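Local coordinates for protein kojibiose phosphorylase (Gut metagenome, PDB 6W0P) that is a glycoside hydrolase family 65 phosphorylase, a carbohydrate-active enzyme with a beta-rich N-terminal domain joined to a helical central catalytic domain, at residues L55-A67 and K80-F92. Sequence-based numbering, arbitrary orientation.
Sequences LIGTYFNGIYEYA and KRTHFTINSVNFF
E65 and F84 form the hydrogen-bonded pair of a two-stranded antiparallel ribbon, E65 N giving to F84 O and F84 N to E65 O, both at 3.0 Å; A67 N to T82 O and I86 N to I63 O extend the ladder on either side. Before the type II turn F60–I63, T58 also pairs with 80-92: S88 N donates to T58 O (2.7 Å), and the N87 carboxamide oxygen OD1 takes T58 N at 3.0 Å in an almost straight bond (173°). One water joins T58 OG1, N87 OD1 and S88 O, another T58 OG1 and F91 N.

Y64, Y66 and H83 cluster on one face of the ribbon; the edge of H83 meets the face of Y66 in an offset edge-to-face pair, planes 65° apart, while R81 CD packs against Y66 CB at 3.5 Å, its guanidinium paired with D70. On the other face, F84, with CG between backbone N and carbonyl carbon (chi1 39°), places its ring centre beneath E65 O, 3.6 Å above the plane. I63 CG2 packs on I86 CG1 (3.8 Å); the F60 ring edge meets V89 CG1 and S88 CB.

Six direct hydrogen bonds, five of them backbone to backbone, thus hold this buried contact of the N-terminal domain, while bonds from R401 to N61 and T82 to A406 tie it to the central catalytic domain.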
loop_
_atom_site.group_PDB
_atom_site.type_symbol
_atom_site.label_atom_id
_atom_site.label_comp_id
_atom_site.label_asym_id
_atom_site.label_seq_id
_atom_site.Cartn_x
_atom_site.Cartn_y
_atom_site.Cartn_z
ATOM N N LEU A 55 -25.861 -0.965 16.212
ATOM C CA LEU A 55 -24.491 -1.156 16.704
ATOM C C LEU A 55 -24.552 -0.954 18.214
ATOM O O LEU A 55 -24.599 0.191 18.668
ATOM C CB LEU A 55 -23.531 -0.177 16.029
ATOM C CG LEU A 55 -22.070 -0.345 16.452
ATOM C CD1 LEU A 55 -21.578 -1.764 16.192
ATOM C CD2 LEU A 55 -21.166 0.657 15.736
ATOM N N ILE A 56 -24.569 -2.062 18.941
ATOM C CA ILE A 56 -24.399 -2.101 20.419
ATOM C C ILE A 56 -22.930 -1.792 20.715
ATOM O O ILE A 56 -22.025 -2.434 20.115
ATOM C CB ILE A 56 -24.830 -3.443 21.026
ATOM C CG1 ILE A 56 -26.326 -3.697 20.812
ATOM C CG2 ILE A 56 -24.454 -3.461 22.491
ATOM C CD1 ILE A 56 -26.806 -5.055 21.280
ATOM N N GLY A 57 -22.705 -0.848 21.615
ATOM C CA GLY A 57 -21.386 -0.214 21.768
ATOM C C GLY A 57 -21.245 0.354 23.158
ATOM O O GLY A 57 -21.966 1.326 23.456
ATOM N N THR A 58 -20.432 -0.316 23.973
ATOM C CA THR A 58 -20.012 0.104 25.328
ATOM C C THR A 58 -18.484 0.122 25.326
ATOM O O THR A 58 -17.903 -0.936 25.029
ATOM C CB THR A 58 -20.578 -0.820 26.418
ATOM O OG1 THR A 58 -21.991 -0.956 26.238
ATOM C CG2 THR A 58 -20.274 -0.310 27.812
ATOM N N TYR A 59 -17.851 1.259 25.611
ATOM C CA TYR A 59 -16.375 1.340 25.567
ATOM C C TYR A 59 -15.852 1.972 26.835
ATOM O O TYR A 59 -16.555 2.783 27.428
ATOM C CB TYR A 59 -15.929 2.113 24.336
ATOM C CG TYR A 59 -16.761 1.820 23.114
ATOM C CD1 TYR A 59 -16.512 0.698 22.334
ATOM C CD2 TYR A 59 -17.796 2.660 22.738
ATOM C CE1 TYR A 59 -17.250 0.447 21.191
ATOM C CE2 TYR A 59 -18.553 2.412 21.603
ATOM C CZ TYR A 59 -18.273 1.301 20.825
ATOM O OH TYR A 59 -18.997 1.056 19.704
ATOM N N PHE A 60 -14.625 1.605 27.170
ATOM C CA PHE A 60 -13.821 2.149 28.282
ATOM C C PHE A 60 -12.539 2.714 27.690
ATOM O O PHE A 60 -11.861 1.979 26.956
ATOM C CB PHE A 60 -13.546 1.059 29.316
ATOM C CG PHE A 60 -14.799 0.511 29.953
ATOM C CD1 PHE A 60 -15.323 1.095 31.101
ATOM C CD2 PHE A 60 -15.476 -0.558 29.379
ATOM C CE1 PHE A 60 -16.490 0.607 31.680
ATOM C CE2 PHE A 60 -16.639 -1.049 29.958
ATOM C CZ PHE A 60 -17.140 -0.475 31.114
ATOM N N ASN A 61 -12.247 3.983 27.983
ATOM C CA ASN A 61 -11.081 4.710 27.421
ATOM C C ASN A 61 -9.827 3.905 27.780
ATOM O O ASN A 61 -9.579 3.734 28.994
ATOM C CB ASN A 61 -11.077 6.145 27.945
ATOM C CG ASN A 61 -10.394 7.146 27.038
ATOM O OD1 ASN A 61 -9.256 6.935 26.615
ATOM N ND2 ASN A 61 -11.077 8.249 26.764
ATOM N N GLY A 62 -9.099 3.385 26.787
ATOM C CA GLY A 62 -7.800 2.705 26.996
ATOM C C GLY A 62 -7.936 1.191 27.120
ATOM O O GLY A 62 -6.926 0.516 27.347
ATOM N N ILE A 63 -9.153 0.663 26.996
ATOM C CA ILE A 63 -9.409 -0.800 26.957
ATOM C C ILE A 63 -9.476 -1.197 25.484
ATOM O O ILE A 63 -10.396 -0.754 24.798
ATOM C CB ILE A 63 -10.681 -1.176 27.726
ATOM C CG1 ILE A 63 -10.475 -1.047 29.236
ATOM C CG2 ILE A 63 -11.141 -2.564 27.329
ATOM C CD1 ILE A 63 -9.348 -1.899 29.816
ATOM N N TYR A 64 -8.485 -1.954 25.030
ATOM C CA TYR A 64 -8.148 -2.095 23.600
ATOM C C TYR A 64 -7.588 -3.493 23.369
ATOM O O TYR A 64 -7.144 -4.153 24.353
ATOM C CB TYR A 64 -7.143 -1.016 23.204
ATOM C CG TYR A 64 -5.716 -1.327 23.563
ATOM C CD1 TYR A 64 -5.209 -1.049 24.820
ATOM C CD2 TYR A 64 -4.869 -1.914 22.638
ATOM C CE1 TYR A 64 -3.900 -1.362 25.152
ATOM C CE2 TYR A 64 -3.559 -2.223 22.948
ATOM C CZ TYR A 64 -3.072 -1.954 24.210
ATOM O OH TYR A 64 -1.771 -2.255 24.497
ATOM N N GLU A 65 -7.636 -3.927 22.112
ATOM C CA GLU A 65 -7.008 -5.179 21.634
ATOM C C GLU A 65 -6.279 -4.901 20.319
ATOM O O GLU A 65 -6.573 -3.871 19.662
ATOM C CB GLU A 65 -8.042 -6.289 21.418
ATOM C CG GLU A 65 -7.990 -7.369 22.477
ATOM C CD GLU A 65 -6.601 -7.899 22.775
ATOM O OE1 GLU A 65 -6.290 -8.069 23.963
ATOM O OE2 GLU A 65 -5.835 -8.122 21.820
ATOM N N TYR A 66 -5.423 -5.848 19.934
ATOM C CA TYR A 66 -4.739 -5.887 18.624
ATOM C C TYR A 66 -5.592 -6.656 17.612
ATOM O O TYR A 66 -6.486 -7.446 17.996
ATOM C CB TYR A 66 -3.356 -6.497 18.809
ATOM C CG TYR A 66 -2.357 -5.603 19.489
ATOM C CD1 TYR A 66 -1.698 -4.606 18.781
ATOM C CD2 TYR A 66 -2.035 -5.770 20.824
ATOM C CE1 TYR A 66 -0.756 -3.787 19.385
ATOM C CE2 TYR A 66 -1.085 -4.969 21.440
ATOM C CZ TYR A 66 -0.448 -3.970 20.722
ATOM O OH TYR A 66 0.486 -3.169 21.315
ATOM N N ALA A 67 -5.337 -6.417 16.325
ATOM C CA ALA A 67 -5.860 -7.266 15.237
ATOM C C ALA A 67 -5.524 -8.723 15.562
ATOM O O ALA A 67 -4.433 -8.973 16.082
ATOM C CB ALA A 67 -5.282 -6.844 13.915
ATOM N N LYS A 80 2.048 -3.866 11.141
ATOM C CA LYS A 80 1.625 -5.252 10.810
ATOM C C LYS A 80 0.354 -5.563 11.595
ATOM O O LYS A 80 -0.435 -6.365 11.117
ATOM C CB LYS A 80 2.726 -6.262 11.161
ATOM C CG LYS A 80 4.072 -6.048 10.469
ATOM C CD LYS A 80 4.966 -7.287 10.508
ATOM C CE LYS A 80 6.233 -7.157 9.689
ATOM N NZ LYS A 80 6.799 -8.483 9.338
ATOM N N ARG A 81 0.160 -4.915 12.744
ATOM C CA ARG A 81 -0.940 -5.228 13.691
ATOM C C ARG A 81 -1.495 -3.928 14.309
ATOM O O ARG A 81 -0.891 -3.386 15.252
ATOM C CB ARG A 81 -0.393 -6.263 14.678
ATOM C CG ARG A 81 -1.392 -6.760 15.708
ATOM C CD ARG A 81 -0.697 -7.622 16.752
ATOM N NE ARG A 81 0.271 -8.550 16.176
ATOM C CZ ARG A 81 1.430 -8.900 16.744
ATOM N NH1 ARG A 81 1.793 -8.391 17.911
ATOM N NH2 ARG A 81 2.239 -9.748 16.126
ATOM N N THR A 82 -2.628 -3.459 13.784
ATOM C CA THR A 82 -3.349 -2.266 14.285
ATOM C C THR A 82 -3.948 -2.600 15.652
ATOM O O THR A 82 -3.973 -3.792 16.035
ATOM C CB THR A 82 -4.409 -1.791 13.281
ATOM O OG1 THR A 82 -4.782 -0.461 13.655
ATOM C CG2 THR A 82 -5.626 -2.698 13.228
ATOM N N HIS A 83 -4.391 -1.586 16.389
ATOM C CA HIS A 83 -5.125 -1.797 17.661
ATOM C C HIS A 83 -6.323 -0.863 17.681
ATOM O O HIS A 83 -6.366 0.065 16.844
ATOM C CB HIS A 83 -4.198 -1.655 18.869
ATOM C CG HIS A 83 -3.728 -0.262 19.074
ATOM N ND1 HIS A 83 -2.634 0.247 18.420
ATOM C CD2 HIS A 83 -4.207 0.725 19.852
ATOM C CE1 HIS A 83 -2.444 1.486 18.801
ATOM N NE2 HIS A 83 -3.412 1.810 19.664
ATOM N N PHE A 84 -7.272 -1.153 18.567
ATOM C CA PHE A 84 -8.607 -0.501 18.605
ATOM C C PHE A 84 -9.221 -0.657 20.003
ATOM O O PHE A 84 -8.963 -1.687 20.657
ATOM C CB PHE A 84 -9.483 -1.082 17.487
ATOM C CG PHE A 84 -9.327 -2.569 17.277
ATOM C CD1 PHE A 84 -9.995 -3.475 18.085
ATOM C CD2 PHE A 84 -8.507 -3.062 16.275
ATOM C CE1 PHE A 84 -9.840 -4.843 17.904
ATOM C CE2 PHE A 84 -8.351 -4.429 16.096
ATOM C CZ PHE A 84 -9.007 -5.317 16.921
ATOM N N THR A 85 -9.991 0.353 20.422
ATOM C CA THR A 85 -10.892 0.370 21.610
ATOM C C THR A 85 -12.005 -0.644 21.360
ATOM O O THR A 85 -12.591 -0.594 20.278
ATOM C CB THR A 85 -11.432 1.785 21.846
ATOM O OG1 THR A 85 -10.335 2.697 21.827
ATOM C CG2 THR A 85 -12.148 1.964 23.164
ATOM N N ILE A 86 -12.245 -1.564 22.297
ATOM C CA ILE A 86 -13.105 -2.759 22.035
ATOM C C ILE A 86 -14.475 -2.580 22.704
ATOM O O ILE A 86 -14.573 -2.051 23.829
ATOM C CB ILE A 86 -12.407 -4.066 22.454
ATOM C CG1 ILE A 86 -11.869 -3.991 23.884
ATOM C CG2 ILE A 86 -11.315 -4.423 21.460
ATOM C CD1 ILE A 86 -11.363 -5.305 24.431
ATOM N N ASN A 87 -15.514 -2.986 21.988
ATOM C CA ASN A 87 -16.862 -3.167 22.563
ATOM C C ASN A 87 -16.665 -4.021 23.815
ATOM O O ASN A 87 -15.915 -5.057 23.752
ATOM C CB ASN A 87 -17.812 -3.783 21.540
ATOM C CG ASN A 87 -19.266 -3.659 21.930
ATOM O OD1 ASN A 87 -19.588 -2.986 22.918
ATOM N ND2 ASN A 87 -20.126 -4.370 21.198
ATOM N N SER A 88 -17.249 -3.572 24.921
ATOM C CA SER A 88 -17.085 -4.178 26.263
ATOM C C SER A 88 -18.458 -4.488 26.844
ATOM O O SER A 88 -19.473 -4.354 26.133
ATOM C CB SER A 88 -16.292 -3.267 27.163
ATOM O OG SER A 88 -15.086 -2.892 26.534
ATOM N N VAL A 89 -18.484 -4.856 28.114
ATOM C CA VAL A 89 -19.699 -5.408 28.762
ATOM C C VAL A 89 -20.894 -4.502 28.450
ATOM O O VAL A 89 -20.863 -3.305 28.778
ATOM C CB VAL A 89 -19.465 -5.628 30.268
ATOM C CG1 VAL A 89 -19.018 -4.356 30.990
ATOM C CG2 VAL A 89 -20.681 -6.254 30.936
ATOM N N ASN A 90 -21.922 -5.069 27.825
ATOM C CA ASN A 90 -23.255 -4.418 27.700
ATOM C C ASN A 90 -23.979 -4.541 29.052
ATOM O O ASN A 90 -24.417 -5.662 29.368
ATOM C CB ASN A 90 -24.065 -5.057 26.566
ATOM C CG ASN A 90 -25.446 -4.451 26.423
ATOM O OD1 ASN A 90 -25.868 -3.657 27.262
ATOM N ND2 ASN A 90 -26.139 -4.802 25.347
ATOM N N PHE A 91 -24.042 -3.464 29.847
ATOM C CA PHE A 91 -24.573 -3.487 31.242
ATOM C C PHE A 91 -25.955 -2.834 31.298
ATOM O O PHE A 91 -26.474 -2.646 32.396
ATOM C CB PHE A 91 -23.596 -2.830 32.216
ATOM C CG PHE A 91 -23.125 -1.447 31.843
ATOM C CD1 PHE A 91 -23.974 -0.351 31.937
ATOM C CD2 PHE A 91 -21.815 -1.236 31.432
ATOM C CE1 PHE A 91 -23.535 0.913 31.586
ATOM C CE2 PHE A 91 -21.373 0.033 31.103
ATOM C CZ PHE A 91 -22.228 1.106 31.187
ATOM N N PHE A 92 -26.530 -2.488 30.145
ATOM C CA PHE A 92 -27.895 -1.906 30.042
ATOM C C PHE A 92 -28.855 -2.933 29.440
ATOM O O PHE A 92 -30.078 -2.677 29.422
ATOM C CB PHE A 92 -27.870 -0.623 29.207
ATOM C CG PHE A 92 -27.326 0.610 29.899
ATOM C CD1 PHE A 92 -27.597 0.874 31.235
ATOM C CD2 PHE A 92 -26.606 1.554 29.185
ATOM C CE1 PHE A 92 -27.125 2.030 31.840
ATOM C CE2 PHE A 92 -26.146 2.711 29.788
ATOM C CZ PHE A 92 -26.403 2.946 31.115
HETATM O O HOH W 1 -21.752 -3.319 24.859
HETATM O O HOH W 2 -23.685 -0.814 28.512
HETATM O O HOH W 3 -13.351 -0.251 25.332
HETATM O O HOH W 4 -10.054 4.451 24.093
#